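Local atomic coordinates of autotransporter adhesin/invasin TibA (Escherichia coli, PDB entry 4Q1Q), a protein that mediates adhesion to and invasion of human intestinal epithelial cells, drives bacterial aggregation through TibA-TibA contacts between cells and enhances biofilm formation. Residues A223-Y229 and V242-T248; R233-D239 and M252-G258; A110-I115 and S128-V134. All coordinates share one frame; numbering follows the deposited sequence.

In the fold
All three contacts join successive coils of the heptosylated beta-helix in the passenger part of TibA, and each pairs residues nineteen apart, one repeat length. Contacts 1 and 2 belong to the same two coils near the C-terminal end of this fragment. Their centres lie about 12 Å apart, and they meet inside the helix, where Thr245 OG1 of contact 1 hydrogen-bonds Gln234 OE1 of contact 2 at 2.8 Å. Contact 3 repeats the corner of contact 1 farther back in the chain, with centres about 28 Å apart; from contact 2 it is about 32 Å, centre to centre. Heptoses sit against all three, and in contact 3 one is attached covalently to Ser131.

Contact 1. Residues A223-Y229 and V242-T248. With 289 (D-glycero-alpha-D-manno-heptopyranose), chain S.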
loop_
_atom_site.group_PDB
_atom_site.type_symbol
_atom_site.label_atom_id
_atom_site.label_comp_id
_atom_site.label_asym_id
_atom_site.label_seq_id
_atom_site.Cartn_x
_atom_site.Cartn_y
_atom_site.Cartn_z
ATOM N N ALA A 223 -7.050 18.009 3.013
ATOM C CA ALA A 223 -7.982 17.196 2.225
ATOM C C ALA A 223 -8.743 18.080 1.246
ATOM O O ALA A 223 -9.115 19.210 1.577
ATOM C CB ALA A 223 -8.961 16.462 3.118
ATOM N N THR A 224 -8.909 17.579 0.024
ATOM C CA THR A 224 -9.622 18.296 -1.036
ATOM C C THR A 224 -10.619 17.356 -1.685
ATOM O O THR A 224 -10.251 16.272 -2.137
ATOM C CB THR A 224 -8.649 18.879 -2.076
ATOM O OG1 THR A 224 -7.831 19.874 -1.435
ATOM C CG2 THR A 224 -9.393 19.538 -3.233
ATOM N N ASN A 225 -11.878 17.781 -1.718
ATOM C CA ASN A 225 -12.915 17.144 -2.517
ATOM C C ASN A 225 -13.219 15.843 -1.810
ATOM O O ASN A 225 -12.843 14.747 -2.236
ATOM C CB ASN A 225 -12.549 16.974 -3.996
ATOM C CG ASN A 225 -13.569 16.151 -4.760
ATOM O OD1 ASN A 225 -14.745 16.096 -4.415
ATOM N ND2 ASN A 225 -13.105 15.470 -5.796
ATOM N N THR A 226 -13.900 16.009 -0.681
ATOM C CA THR A 226 -14.209 14.863 0.157
ATOM C C THR A 226 -15.718 14.716 0.202
ATOM O O THR A 226 -16.423 15.722 0.250
ATOM C CB THR A 226 -13.667 15.052 1.579
ATOM O OG1 THR A 226 -12.257 15.289 1.509
ATOM C CG2 THR A 226 -13.961 13.818 2.437
ATOM N N THR A 227 -16.221 13.486 0.194
ATOM C CA THR A 227 -17.667 13.335 0.306
ATOM C C THR A 227 -17.905 12.526 1.559
ATOM O O THR A 227 -17.334 11.454 1.710
ATOM C CB THR A 227 -18.372 12.702 -0.917
ATOM O OG1 THR A 227 -18.351 13.633 -1.995
ATOM C CG2 THR A 227 -19.855 12.465 -0.666
ATOM N N VAL A 228 -18.716 13.094 2.448
ATOM C CA VAL A 228 -19.030 12.439 3.711
ATOM C C VAL A 228 -20.471 11.915 3.645
ATOM O O VAL A 228 -21.453 12.672 3.678
ATOM C CB VAL A 228 -18.815 13.352 4.938
ATOM C CG1 VAL A 228 -18.766 12.510 6.205
ATOM C CG2 VAL A 228 -17.541 14.176 4.809
ATOM N N TYR A 229 -20.563 10.597 3.509
ATOM C CA TYR A 229 -21.852 9.938 3.362
ATOM C C TYR A 229 -22.349 9.691 4.774
ATOM O O TYR A 229 -21.592 9.735 5.747
ATOM C CB TYR A 229 -21.766 8.629 2.570
ATOM C CG TYR A 229 -21.396 8.795 1.108
ATOM C CD1 TYR A 229 -22.297 9.325 0.185
ATOM C CD2 TYR A 229 -20.128 8.441 0.654
ATOM C CE1 TYR A 229 -21.939 9.514 -1.141
ATOM C CE2 TYR A 229 -19.765 8.609 -0.665
ATOM C CZ TYR A 229 -20.673 9.143 -1.557
ATOM O OH TYR A 229 -20.281 9.290 -2.869
ATOM N N VAL A 242 -9.165 21.517 5.248
ATOM C CA VAL A 242 -9.911 20.790 4.230
ATOM C C VAL A 242 -10.656 21.769 3.337
ATOM O O VAL A 242 -10.997 22.880 3.750
ATOM C CB VAL A 242 -10.858 19.727 4.823
ATOM C CG1 VAL A 242 -10.074 18.821 5.759
ATOM C CG2 VAL A 242 -12.013 20.325 5.601
ATOM N N THR A 243 -10.861 21.344 2.094
ATOM C CA THR A 243 -11.597 22.158 1.138
ATOM C C THR A 243 -12.481 21.290 0.239
ATOM O O THR A 243 -12.215 20.114 -0.020
ATOM C CB THR A 243 -10.669 23.092 0.343
ATOM O OG1 THR A 243 -11.495 24.045 -0.337
ATOM C CG2 THR A 243 -9.833 22.312 -0.639
ATOM N N GLU A 244 -13.616 21.863 -0.140
ATOM C CA GLU A 244 -14.544 21.187 -1.037
ATOM C C GLU A 244 -14.925 19.878 -0.368
ATOM O O GLU A 244 -14.664 18.797 -0.884
ATOM C CB GLU A 244 -13.945 20.921 -2.424
ATOM C CG GLU A 244 -13.515 22.157 -3.196
ATOM C CD GLU A 244 -12.806 21.801 -4.501
ATOM O OE1 GLU A 244 -11.867 22.531 -4.891
ATOM O OE2 GLU A 244 -13.167 20.770 -5.116
ATOM N N THR A 245 -15.524 19.996 0.810
ATOM C CA THR A 245 -16.128 18.859 1.473
ATOM C C THR A 245 -17.630 18.994 1.252
ATOM O O THR A 245 -18.237 20.041 1.487
ATOM C CB THR A 245 -15.818 18.863 2.978
ATOM O OG1 THR A 245 -14.404 18.782 3.159
ATOM C CG2 THR A 245 -16.443 17.680 3.670
ATOM N N THR A 246 -18.251 17.880 0.897
ATOM C CA THR A 246 -19.702 17.833 0.902
ATOM C C THR A 246 -20.129 16.883 2.024
ATOM O O THR A 246 -19.597 15.782 2.186
ATOM C CB THR A 246 -20.259 17.460 -0.494
ATOM O OG1 THR A 246 -21.641 17.832 -0.565
ATOM C CG2 THR A 246 -20.150 15.977 -0.743
ATOM N N ILE A 247 -21.068 17.361 2.834
ATOM C CA ILE A 247 -21.577 16.573 3.949
ATOM C C ILE A 247 -23.032 16.256 3.633
ATOM O O ILE A 247 -23.896 17.138 3.638
ATOM C CB ILE A 247 -21.512 17.287 5.320
ATOM C CG1 ILE A 247 -20.134 17.918 5.530
ATOM C CG2 ILE A 247 -21.822 16.320 6.458
ATOM C CD1 ILE A 247 -20.071 19.389 5.193
ATOM N N THR A 248 -23.248 14.967 3.404
ATOM C CA THR A 248 -24.544 14.438 3.055
ATOM C C THR A 248 -25.308 14.214 4.345
ATOM O O THR A 248 -24.749 14.007 5.425
ATOM C CB THR A 248 -24.443 13.105 2.288
ATOM O OG1 THR A 248 -24.021 12.059 3.176
ATOM C CG2 THR A 248 -23.490 13.236 1.091
HETATM O O7 289 S . 0.751 19.354 -1.674
HETATM C C7 289 S . 0.124 19.892 -0.504
HETATM C C6 289 S . -1.332 20.308 -0.745
HETATM O O6 289 S . -1.373 21.572 -1.418
HETATM C C5 289 S . -2.153 19.228 -1.461
HETATM O O5 289 S . -2.879 18.650 -0.373
HETATM C C1 289 S . -3.772 17.599 -0.744
HETATM C C2 289 S . -4.892 18.346 -1.449
HETATM O O2 289 S . -5.277 19.535 -0.744
HETATM C C3 289 S . -4.251 18.654 -2.796
HETATM O O3 289 S . -5.268 19.096 -3.694
HETATM C C4 289 S . -3.135 19.670 -2.553
HETATM O O4 289 S . -2.492 19.843 -3.815
#
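The ring of Tyr229 is met obliquely by Thr248, whose CG2 comes to 4.2 Å from Tyr229 CD1. Thr227 CG2 lies over one face of that ring, toward its rim, and Tyr210 of the preceding coil brings up a second ring about 5° from parallel. Thr248 grips the end of strand 226-228. Its hydroxyl sits between its backbone N and carbonyl carbon (chi1 72°), letting OG1 donate to Val228 O at 2.7 Å, on a lone pair in the carbonyl plane. Thr248 N donates to the same oxygen at 2.9 Å, so two bonds hold this carbonyl.

Farther back, threonines line up beside threonines along the outer face: Thr227 OG1 lies 3.2 Å from Thr246 CG2, and Thr224 OG1 is 3.3 Å from Thr243 CG2. Threonine suits these rows: the methyl of one coil packs against the hydroxyl and methyl of the coil before, and branching favours the extended strand. Asn225 and Glu244 turn the corner together with positive phi, and Asn225 N reaches Thr243 O at 2.9 Å. Facing inward, Ala223 CB packs on Val242 CG1, while Thr245 OG1 is satisfied by Gln234.

The hydroxyl of Thr224 shares a 2.7 Å hydrogen bond with heptose O2, and Ser222 binds the same sugar. The chemistry implies a hydroxyl-rich outer wall, consistent with the bound heptose, over an interior mixing apolar groups with hydrogen-bonded threonine and glutamine.

Contact 2. Residues R233-D239 and M252-G258; sequences RQHVYID and MLQVEAG. With 289 (D-glycero-alpha-D-manno-heptopyranose), chain T; 289 (D-glycero-alpha-D-manno-heptopyranose), chain B; 289 (D-glycero-alpha-D-manno-heptopyranose), chain U.
His235 extends its ring with CG anti to the backbone N (chi1 -152°), while Glu256 turns back at chi2 (-81°), and the two torsions bring imidazole and carboxylate together. His235 NE2 donates to Glu256 OE1 at 2.6 Å; the oxygen lies near the ring plane, but the nitrogen approaches it from the anti side, tilted out of the carboxylate plane. The carboxylate charge would probably favour a protonated imidazole. The ring is also sandwiched, which limits its rotation: Tyr237 OH lies over its centre on one face, and on the other Gln254 CB makes a CH-pi contact 4.2 Å from the centroid of the His235 ring.

Gln254 extends alongside and sets OE1 3.5 Å from Arg233 CD, its amide almost perpendicular to the guanidinium. The methylene part of Arg233 also packs on the selenium of Met252 (selenomethionine), CD to SE 3.8 Å. Inside, branched residues close the core, with Val236 CG2 3.9 Å from Leu253 CD1. At the far end Gly258, with positive phi, fits beside Ile238, and its O accepts from Asp239 N at 2.8 Å.

Heptoses lie against Tyr237 and the turn at Asp239: one sets O3 3.4 Å from Tyr237 CE2, over the ring face away from His235, and another places O6 3.0 Å from Asp239 OD1. No helices adjoin the contact. Strands 214-217 and 271-273 continue the parallel stack on either side, and strand 241-247 packs inside on Gln234 and Val236, where Gln215 is hydrogen-bonded to Gln234 NE2.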
loop_
_atom_site.group_PDB
_atom_site.type_symbol
_atom_site.label_atom_id
_atom_site.label_comp_id
_atom_site.label_asym_id
_atom_site.label_seq_id
_atom_site.Cartn_x
_atom_site.Cartn_y
_atom_site.Cartn_z
ATOM N N ARG A 233 -17.421 10.625 8.954
ATOM C CA ARG A 233 -16.924 11.828 9.605
ATOM C C ARG A 233 -15.568 12.204 9.052
ATOM O O ARG A 233 -14.667 11.381 9.053
ATOM C CB ARG A 233 -16.780 11.618 11.120
ATOM C CG ARG A 233 -16.475 12.920 11.851
ATOM C CD ARG A 233 -16.638 12.851 13.362
ATOM N NE ARG A 233 -15.678 11.895 13.902
ATOM C CZ ARG A 233 -15.990 10.814 14.612
ATOM N NH1 ARG A 233 -17.251 10.545 14.931
ATOM N NH2 ARG A 233 -15.016 10.011 15.023
ATOM N N GLN A 234 -15.426 13.452 8.625
ATOM C CA GLN A 234 -14.127 14.072 8.453
ATOM C C GLN A 234 -13.812 14.832 9.741
ATOM O O GLN A 234 -14.589 15.710 10.118
ATOM C CB GLN A 234 -14.218 15.079 7.319
ATOM C CG GLN A 234 -12.926 15.754 6.930
ATOM C CD GLN A 234 -13.104 16.543 5.640
ATOM O OE1 GLN A 234 -13.964 17.407 5.549
ATOM N NE2 GLN A 234 -12.331 16.206 4.622
ATOM N N HIS A 235 -12.706 14.497 10.401
ATOM C CA HIS A 235 -12.301 15.150 11.651
ATOM C C HIS A 235 -11.059 16.013 11.426
ATOM O O HIS A 235 -10.000 15.490 11.092
ATOM C CB HIS A 235 -12.046 14.101 12.742
ATOM C CG HIS A 235 -12.273 14.604 14.137
ATOM N ND1 HIS A 235 -13.113 13.966 15.025
ATOM C CD2 HIS A 235 -11.848 15.730 14.763
ATOM C CE1 HIS A 235 -13.163 14.654 16.152
ATOM N NE2 HIS A 235 -12.413 15.734 16.018
ATOM N N VAL A 236 -11.182 17.327 11.600
ATOM C CA VAL A 236 -10.077 18.244 11.347
ATOM C C VAL A 236 -9.495 18.784 12.658
ATOM O O VAL A 236 -10.228 19.366 13.456
ATOM C CB VAL A 236 -10.522 19.437 10.495
ATOM C CG1 VAL A 236 -9.283 20.180 10.005
ATOM C CG2 VAL A 236 -11.385 18.979 9.322
ATOM N N TYR A 237 -8.188 18.620 12.857
ATOM C CA TYR A 237 -7.546 18.999 14.111
ATOM C C TYR A 237 -6.785 20.291 13.858
ATOM O O TYR A 237 -6.838 20.850 12.756
ATOM C CB TYR A 237 -6.629 17.909 14.659
ATOM C CG TYR A 237 -7.410 16.686 15.031
ATOM C CD1 TYR A 237 -7.704 15.731 14.075
ATOM C CD2 TYR A 237 -7.826 16.472 16.337
ATOM C CE1 TYR A 237 -8.416 14.593 14.399
ATOM C CE2 TYR A 237 -8.531 15.336 16.680
ATOM C CZ TYR A 237 -8.818 14.406 15.704
ATOM O OH TYR A 237 -9.544 13.284 16.015
ATOM N N ILE A 238 -6.127 20.766 14.911
ATOM C CA ILE A 238 -5.475 22.064 14.884
ATOM C C ILE A 238 -4.479 22.113 13.736
ATOM O O ILE A 238 -3.648 21.230 13.603
ATOM C CB ILE A 238 -4.855 22.495 16.238
ATOM C CG1 ILE A 238 -4.120 23.830 16.045
ATOM C CG2 ILE A 238 -3.946 21.436 16.845
ATOM C CD1 ILE A 238 -4.168 24.735 17.264
ATOM N N ASP A 239 -4.610 23.152 12.910
ATOM C CA ASP A 239 -3.719 23.449 11.805
ATOM C C ASP A 239 -3.876 22.435 10.670
ATOM O O ASP A 239 -3.044 22.427 9.764
ATOM C CB ASP A 239 -2.263 23.518 12.273
ATOM C CG ASP A 239 -1.972 24.730 13.156
ATOM O OD1 ASP A 239 -2.451 25.842 12.849
ATOM O OD2 ASP A 239 -1.257 24.575 14.167
HETATM N N MSE A 252 -20.869 13.820 8.877
HETATM C CA MSE A 252 -20.320 14.865 9.745
HETATM C C MSE A 252 -18.947 15.388 9.445
HETATM O O MSE A 252 -18.004 14.634 9.201
HETATM C CB MSE A 252 -20.207 14.289 11.146
HETATM C CG MSE A 252 -20.061 15.451 12.131
HETATM SE SE MSE A 252 -19.956 14.640 13.921
HETATM C CE MSE A 252 -21.889 14.450 14.273
ATOM N N LEU A 253 -18.853 16.714 9.475
ATOM C CA LEU A 253 -17.564 17.391 9.507
ATOM C C LEU A 253 -17.407 17.957 10.919
ATOM O O LEU A 253 -18.235 18.721 11.414
ATOM C CB LEU A 253 -17.494 18.483 8.442
ATOM C CG LEU A 253 -16.438 19.579 8.596
ATOM C CD1 LEU A 253 -15.100 18.930 8.284
ATOM C CD2 LEU A 253 -16.764 20.756 7.689
ATOM N N GLN A 254 -16.338 17.546 11.587
ATOM C CA GLN A 254 -16.016 18.130 12.882
ATOM C C GLN A 254 -14.678 18.842 12.870
ATOM O O GLN A 254 -13.634 18.272 12.551
ATOM C CB GLN A 254 -15.988 17.002 13.892
ATOM C CG GLN A 254 -15.936 17.494 15.326
ATOM C CD GLN A 254 -16.098 16.337 16.283
ATOM O OE1 GLN A 254 -16.313 15.187 15.887
ATOM N NE2 GLN A 254 -15.962 16.637 17.558
ATOM N N VAL A 255 -14.716 20.125 13.208
ATOM C CA VAL A 255 -13.516 20.943 13.153
ATOM C C VAL A 255 -13.132 21.361 14.569
ATOM O O VAL A 255 -13.904 21.997 15.275
ATOM C CB VAL A 255 -13.746 22.170 12.253
ATOM C CG1 VAL A 255 -12.483 23.005 12.083
ATOM C CG2 VAL A 255 -14.258 21.709 10.895
ATOM N N GLU A 256 -11.947 20.972 15.012
ATOM C CA GLU A 256 -11.489 21.374 16.336
ATOM C C GLU A 256 -10.933 22.783 16.260
ATOM O O GLU A 256 -10.633 23.291 15.178
ATOM C CB GLU A 256 -10.368 20.479 16.854
ATOM C CG GLU A 256 -10.667 18.999 16.778
ATOM C CD GLU A 256 -11.531 18.535 17.937
ATOM O OE1 GLU A 256 -11.784 17.314 18.031
ATOM O OE2 GLU A 256 -11.938 19.398 18.747
ATOM N N ALA A 257 -10.808 23.419 17.420
ATOM C CA ALA A 257 -10.355 24.799 17.465
ATOM C C ALA A 257 -9.008 24.875 16.770
ATOM O O ALA A 257 -8.155 24.021 16.992
ATOM C CB ALA A 257 -10.283 25.304 18.898
ATOM N N GLY A 258 -8.845 25.864 15.897
ATOM C CA GLY A 258 -7.629 25.980 15.098
ATOM C C GLY A 258 -7.528 25.119 13.846
ATOM O O GLY A 258 -6.504 25.204 13.160
HETATM O O7 289 T . 0.783 15.943 15.533
HETATM C C7 289 T . -0.240 15.581 14.600
HETATM C C6 289 T . -0.928 14.333 15.133
HETATM O O6 289 T . -0.542 14.105 16.490
HETATM C C5 289 T . -2.443 14.437 15.064
HETATM O O5 289 T . -2.720 13.567 13.968
HETATM C C1 289 T . -4.016 13.758 13.443
HETATM C C2 289 T . -4.975 13.304 14.528
HETATM O O2 289 T . -4.820 11.892 14.683
HETATM C C3 289 T . -4.729 14.075 15.823
HETATM O O3 289 T . -5.600 13.591 16.858
HETATM C C4 289 T . -3.276 13.955 16.245
HETATM O O4 289 T . -3.145 14.741 17.433
HETATM O O7 289 B . -1.768 28.503 8.499
HETATM C C7 289 B . -2.393 27.390 7.847
HETATM C C6 289 B . -3.490 26.696 8.663
HETATM O O6 289 B . -3.277 26.761 10.080
HETATM C C5 289 B . -4.900 27.232 8.391
HETATM O O5 289 B . -5.751 26.717 9.419
HETATM C C1 289 B . -7.131 26.996 9.172
HETATM C C2 289 B . -7.310 28.501 9.359
HETATM O O2 289 B . -6.863 28.991 10.629
HETATM C C3 289 B . -6.501 29.202 8.273
HETATM O O3 289 B . -6.616 30.618 8.450
HETATM C C4 289 B . -5.043 28.754 8.315
HETATM O O4 289 B . -4.425 29.239 7.119
HETATM O O7 289 U . 5.512 18.906 14.757
HETATM C C7 289 U . 4.193 19.241 14.325
HETATM C C6 289 U . 4.312 19.882 12.944
HETATM O O6 289 U . 4.574 18.923 11.921
HETATM C C5 289 U . 3.038 20.557 12.474
HETATM O O5 289 U . 2.122 20.653 13.566
HETATM C C1 289 U . 1.066 21.592 13.350
HETATM C C2 289 U . 1.700 22.960 13.140
HETATM O O2 289 U . 2.613 23.257 14.204
HETATM C C3 289 U . 2.349 22.851 11.765
HETATM O O3 289 U . 2.888 24.061 11.227
HETATM C C4 289 U . 3.502 21.877 11.883
HETATM O O4 289 U . 4.018 21.661 10.568
#

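Contact 3. Residues A110-I115 and S128-V134. With 289 (D-glycero-alpha-D-manno-heptopyranose), chain L; 289 (D-glycero-alpha-D-manno-heptopyranose), chain C; 289 (D-glycero-alpha-D-manno-heptopyranose), chain D.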
loop_
_atom_site.group_PDB
_atom_site.type_symbol
_atom_site.label_atom_id
_atom_site.label_comp_id
_atom_site.label_asym_id
_atom_site.label_seq_id
_atom_site.Cartn_x
_atom_site.Cartn_y
_atom_site.Cartn_z
ATOM N N ALA A 110 4.500 -4.983 -9.207
ATOM C CA ALA A 110 3.935 -6.113 -8.483
ATOM C C ALA A 110 2.440 -5.986 -8.636
ATOM O O ALA A 110 1.891 -4.893 -8.578
ATOM C CB ALA A 110 4.292 -6.146 -7.002
HETATM N N MSE A 111 1.792 -7.132 -8.797
HETATM C CA MSE A 111 0.375 -7.155 -9.114
HETATM C C MSE A 111 -0.145 -8.217 -8.199
HETATM O O MSE A 111 0.385 -9.322 -8.188
HETATM C CB MSE A 111 0.239 -7.395 -10.616
HETATM C CG MSE A 111 -1.141 -7.863 -11.074
HETATM SE SE MSE A 111 -2.496 -6.430 -11.197
HETATM C CE MSE A 111 -4.096 -7.528 -10.851
ATOM N N GLY A 112 -1.146 -7.882 -7.394
ATOM C CA GLY A 112 -1.896 -8.875 -6.631
ATOM C C GLY A 112 -1.218 -9.399 -5.377
ATOM O O GLY A 112 -1.569 -10.471 -4.884
ATOM N N THR A 113 -0.266 -8.651 -4.826
ATOM C CA THR A 113 0.535 -9.162 -3.711
ATOM C C THR A 113 -0.342 -9.356 -2.489
ATOM O O THR A 113 -1.169 -8.483 -2.214
ATOM C CB THR A 113 1.666 -8.184 -3.349
ATOM O OG1 THR A 113 2.420 -7.933 -4.542
ATOM C CG2 THR A 113 2.548 -8.747 -2.224
ATOM N N ILE A 114 -0.197 -10.495 -1.815
ATOM C CA ILE A 114 -0.898 -10.722 -0.550
ATOM C C ILE A 114 0.094 -10.564 0.600
ATOM O O ILE A 114 1.024 -11.360 0.720
ATOM C CB ILE A 114 -1.536 -12.120 -0.434
ATOM C CG1 ILE A 114 -2.795 -12.242 -1.297
ATOM C CG2 ILE A 114 -1.981 -12.416 0.989
ATOM C CD1 ILE A 114 -2.533 -12.444 -2.773
ATOM N N ILE A 115 -0.099 -9.563 1.453
ATOM C CA ILE A 115 0.827 -9.352 2.579
ATOM C C ILE A 115 0.206 -9.881 3.866
ATOM O O ILE A 115 -0.832 -9.394 4.299
ATOM C CB ILE A 115 1.234 -7.875 2.769
ATOM C CG1 ILE A 115 1.514 -7.240 1.407
ATOM C CG2 ILE A 115 2.457 -7.761 3.679
ATOM C CD1 ILE A 115 1.562 -5.731 1.450
ATOM N N SER A 128 5.911 0.290 -8.773
ATOM C CA SER A 128 4.464 0.328 -8.751
ATOM C C SER A 128 3.949 -0.976 -8.176
ATOM O O SER A 128 4.460 -2.064 -8.455
ATOM C CB SER A 128 3.867 0.534 -10.150
ATOM O OG SER A 128 4.819 1.171 -10.984
ATOM N N ALA A 129 2.868 -0.874 -7.421
ATOM C CA ALA A 129 2.154 -2.079 -7.019
ATOM C C ALA A 129 0.666 -1.855 -7.197
ATOM O O ALA A 129 0.139 -0.796 -6.863
ATOM C CB ALA A 129 2.460 -2.468 -5.587
ATOM N N THR A 130 -0.007 -2.883 -7.701
ATOM C CA THR A 130 -1.416 -2.774 -7.978
ATOM C C THR A 130 -1.979 -3.957 -7.234
ATOM O O THR A 130 -1.423 -5.050 -7.316
ATOM C CB THR A 130 -1.701 -2.797 -9.498
ATOM O OG1 THR A 130 -1.056 -1.681 -10.139
ATOM C CG2 THR A 130 -3.191 -2.717 -9.794
ATOM N N SER A 131 -3.081 -3.712 -6.533
ATOM C CA SER A 131 -3.913 -4.762 -5.960
ATOM C C SER A 131 -3.238 -5.516 -4.827
ATOM O O SER A 131 -3.651 -6.626 -4.491
ATOM C CB SER A 131 -4.399 -5.742 -7.038
ATOM O OG SER A 131 -5.296 -5.066 -7.903
ATOM N N ALA A 132 -2.275 -4.868 -4.184
ATOM C CA ALA A 132 -1.791 -5.359 -2.904
ATOM C C ALA A 132 -2.984 -5.581 -1.976
ATOM O O ALA A 132 -3.918 -4.784 -1.937
ATOM C CB ALA A 132 -0.805 -4.373 -2.297
ATOM N N SER A 133 -2.940 -6.672 -1.225
ATOM C CA SER A 133 -3.856 -6.914 -0.125
ATOM C C SER A 133 -3.114 -6.789 1.201
ATOM O O SER A 133 -2.264 -7.630 1.479
ATOM C CB SER A 133 -4.433 -8.327 -0.277
ATOM O OG SER A 133 -5.771 -8.375 0.183
ATOM N N VAL A 134 -3.448 -5.805 2.033
ATOM C CA VAL A 134 -2.729 -5.594 3.294
ATOM C C VAL A 134 -3.601 -6.072 4.448
ATOM O O VAL A 134 -4.468 -5.340 4.929
ATOM C CB VAL A 134 -2.374 -4.118 3.577
ATOM C CG1 VAL A 134 -1.428 -4.001 4.778
ATOM C CG2 VAL A 134 -1.772 -3.449 2.350
HETATM O O7 289 L . 5.994 -1.925 -14.940
HETATM C C7 289 L . 5.930 -0.657 -14.277
HETATM C C6 289 L . 4.486 -0.361 -13.887
HETATM O O6 289 L . 3.760 0.070 -15.044
HETATM C C5 289 L . 3.816 -1.594 -13.296
HETATM O O5 289 L . 4.278 -1.792 -11.960
HETATM C C1 289 L . 3.795 -3.016 -11.410
HETATM C C2 289 L . 2.278 -2.954 -11.286
HETATM O O2 289 L . 1.918 -1.944 -10.336
HETATM C C3 289 L . 1.632 -2.641 -12.630
HETATM O O3 289 L . 0.240 -2.366 -12.438
HETATM C C4 289 L . 2.300 -1.441 -13.291
HETATM O O4 289 L . 1.828 -1.314 -14.637
HETATM O O7 289 C . -7.846 -8.378 -5.379
HETATM C C7 289 C . -7.134 -8.789 -6.555
HETATM C C6 289 C . -7.692 -8.188 -7.844
HETATM O O6 289 C . -9.073 -8.558 -7.887
HETATM C C5 289 C . -7.493 -6.675 -7.975
HETATM O O5 289 C . -6.451 -6.562 -8.941
HETATM C C1 289 C . -5.934 -5.233 -9.030
HETATM C C2 289 C . -6.984 -4.392 -9.732
HETATM O O2 289 C . -7.328 -4.958 -10.997
HETATM C C3 289 C . -8.175 -4.381 -8.787
HETATM O O3 289 C . -9.213 -3.602 -9.385
HETATM C C4 289 C . -8.636 -5.801 -8.483
HETATM O O4 289 C . -9.698 -5.672 -7.529
HETATM O O7 289 D . 6.353 -7.031 -17.501
HETATM C C7 289 D . 6.442 -5.772 -16.824
HETATM C C6 289 D . 5.012 -5.149 -16.569
HETATM O O6 289 D . 4.435 -4.953 -17.890
HETATM C C5 289 D . 4.179 -6.186 -15.829
HETATM O O5 289 D . 4.736 -6.250 -14.474
HETATM C C1 289 D . 4.103 -7.433 -13.747
HETATM C C2 289 D . 2.611 -7.644 -13.909
HETATM O O2 289 D . 2.029 -7.629 -12.508
HETATM C C3 289 D . 2.323 -6.250 -14.406
HETATM O O3 289 D . 2.480 -5.018 -13.450
HETATM C C4 289 D . 2.750 -5.660 -15.659
HETATM O O4 289 D . 1.935 -6.159 -16.726
#
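Thr130 and Met111 (selenomethionine) meet beside bound sugar. Thr130 CG2 touches Met111 SE at 4.0 Å, and the bend at chi2 (78°) carries Met111 CE to 3.2 Å from the ring oxygen O5 of a heptose. That heptose is covalently attached, its C1 bonded to Ser131 OG at 1.3 Å. A different heptose shares a 2.7 Å hydrogen bond between its O3 and Thr130 OG1, and also packs on Ser128. Short hydroxylated residues suit this place, since their oxygens bond or attach to the sugars at close range.

Backbone pairing fixes these groups. Thr130 N donates to Ala110 O, then Gly112 N to Thr130 O at 2.8 Å. Gly112 and Ser131 next take positive phi (78° and 68°) and turn the corner in step, after which Ser133 N bonds Thr113 O at 2.7 Å. Beneath, Ile115 CD1 rests on Val134 CG2 at 4.1 Å, branched chains side by side in the interior.

Farther in, Gln102 binds the hydroxyl of Thr113, and Gln121 packs against Ala129 and Ala132. Stacked corners between short parallel strands, repeated every nineteen residues, are characteristic of the right-handed beta-helix of autotransporter passengers, here heptosylated on its outer surface.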